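Local coordinates for receptor-like protein kinase ANXUR1 (Arabidopsis thaliana, PDB 6FIG), which is a plant receptor-like kinase involved in reproduction, whose tandem malectin-like ectodomain probably senses signals outside the cell for a cytoplasmic serine/threonine kinase domain, at residues T96-N100 / D101-L105. Residues are numbered along the deposited sequence; the frame is centred on the assembly and turned at random.
Sequences TVEAN and DVTLL
Val97 meets both Leu104 and Leu105 across a tight beta hairpin, and this two-against-one pairing defines a classic beta bulge. The evidence lies in its carbonyl: Val97 O accepts from Leu104 N at 2.9 Å, nearly in line with C=O. It also accepts from Leu105 N at 3.2 Å, in the carbonyl plane on a lone pair and almost straight (171° at the hydrogen). Nearer the turn, Ala99 and Val102 form a hydrogen-bonded pair, with Ala99 N 2.8 Å from Val102 O. The return bond, Val102 N to Ala99 O at 3.0 Å, closes a type II' turn with Asn100 and Asp101 at its corners, as phi 49° and psi -120° at Asn100 confirm.

The extra residue in the bulge turns Leu104 toward the partner strand, where its CD1 lies 3.9 Å from Ala99 CB and also approaches Val97 CG1. Leu105 lies alongside Val97, pointing the same way, with CD1 3.9 Å from Val97 CG2. This apolar face packs on strands 73-80 and 122-128 within the malectin-like domain, Leu76 touching both Ala99 and Leu104. On the other face, Glu98 CG passes 3.8 Å from Thr103 OG1.

Strand 135-142 runs beside 95-99 on the side away from 102-105. The Asn100 amide leads off the turn to it: OD1 accepts from Ser137 N, and ND2 makes a weak hydrogen bond to Val135 O.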
loop_
_atom_site.group_PDB
_atom_site.type_symbol
_atom_site.label_atom_id
_atom_site.label_comp_id
_atom_site.label_asym_id
_atom_site.label_seq_id
_atom_site.Cartn_x
_atom_site.Cartn_y
_atom_site.Cartn_z
ATOM N N THR A 96 1.658 28.593 13.799
ATOM C CA THR A 96 1.740 27.466 14.687
ATOM C C THR A 96 0.922 26.342 14.091
ATOM O O THR A 96 -0.100 26.572 13.444
ATOM C CB THR A 96 1.214 27.855 16.092
ATOM O OG1 THR A 96 2.073 28.853 16.657
ATOM C CG2 THR A 96 1.102 26.675 17.068
ATOM N N VAL A 97 1.385 25.110 14.291
ATOM C CA VAL A 97 0.587 23.929 13.987
ATOM C C VAL A 97 0.601 23.032 15.208
ATOM O O VAL A 97 1.690 22.721 15.757
ATOM C CB VAL A 97 1.092 23.130 12.768
ATOM C CG1 VAL A 97 0.135 21.978 12.465
ATOM C CG2 VAL A 97 1.309 24.038 11.561
ATOM N N GLU A 98 -0.579 22.558 15.575
ATOM C CA GLU A 98 -0.781 21.650 16.677
ATOM C C GLU A 98 -1.521 20.423 16.183
ATOM O O GLU A 98 -2.408 20.525 15.308
ATOM C CB GLU A 98 -1.591 22.323 17.771
ATOM C CG GLU A 98 -0.878 23.462 18.475
ATOM C CD GLU A 98 -1.854 24.366 19.208
ATOM O OE1 GLU A 98 -2.550 25.185 18.556
ATOM O OE2 GLU A 98 -1.947 24.248 20.442
ATOM N N ALA A 99 -1.187 19.264 16.740
ATOM C CA ALA A 99 -1.899 18.017 16.439
ATOM C C ALA A 99 -2.364 17.474 17.767
ATOM O O ALA A 99 -1.560 17.014 18.599
ATOM C CB ALA A 99 -1.012 17.014 15.716
ATOM N N ASN A 100 -3.670 17.540 17.966
ATOM C CA ASN A 100 -4.278 17.386 19.257
ATOM C C ASN A 100 -3.560 18.298 20.273
ATOM O O ASN A 100 -3.503 19.516 20.053
ATOM C CB ASN A 100 -4.428 15.904 19.607
ATOM C CG ASN A 100 -5.479 15.204 18.729
ATOM O OD1 ASN A 100 -6.140 15.844 17.910
ATOM N ND2 ASN A 100 -5.655 13.888 18.916
ATOM N N ASP A 101 -2.985 17.736 21.321
ATOM C CA ASP A 101 -2.330 18.537 22.348
ATOM C C ASP A 101 -0.800 18.700 22.117
ATOM O O ASP A 101 -0.115 19.172 23.015
ATOM C CB ASP A 101 -2.621 17.948 23.746
ATOM C CG ASP A 101 -2.049 16.540 23.959
ATOM O OD1 ASP A 101 -2.074 16.084 25.136
ATOM O OD2 ASP A 101 -1.581 15.861 23.009
ATOM N N VAL A 102 -0.291 18.339 20.932
ATOM C CA VAL A 102 1.161 18.375 20.648
ATOM C C VAL A 102 1.445 19.582 19.739
ATOM O O VAL A 102 0.867 19.679 18.651
ATOM C CB VAL A 102 1.646 17.062 19.962
ATOM C CG1 VAL A 102 3.159 17.072 19.778
ATOM C CG2 VAL A 102 1.250 15.827 20.782
ATOM N N THR A 103 2.314 20.484 20.164
ATOM C CA THR A 103 2.759 21.575 19.307
ATOM C C THR A 103 3.884 21.091 18.412
ATOM O O THR A 103 4.934 20.637 18.905
ATOM C CB THR A 103 3.220 22.804 20.102
ATOM O OG1 THR A 103 2.121 23.326 20.873
ATOM C CG2 THR A 103 3.723 23.897 19.158
ATOM N N LEU A 104 3.670 21.169 17.107
ATOM C CA LEU A 104 4.629 20.719 16.101
ATOM C C LEU A 104 5.495 21.855 15.626
ATOM O O LEU A 104 6.727 21.717 15.513
ATOM C CB LEU A 104 3.894 20.111 14.892
ATOM C CG LEU A 104 2.873 19.035 15.250
ATOM C CD1 LEU A 104 2.155 18.562 14.007
ATOM C CD2 LEU A 104 3.485 17.867 16.001
ATOM N N LEU A 105 4.847 22.966 15.291
ATOM C CA LEU A 105 5.510 24.124 14.735
ATOM C C LEU A 105 5.006 25.355 15.453
ATOM O O LEU A 105 3.835 25.417 15.822
ATOM C CB LEU A 105 5.203 24.226 13.252
ATOM C CG LEU A 105 5.706 23.095 12.380
ATOM C CD1 LEU A 105 5.056 23.177 10.997
ATOM C CD2 LEU A 105 7.210 23.131 12.287
#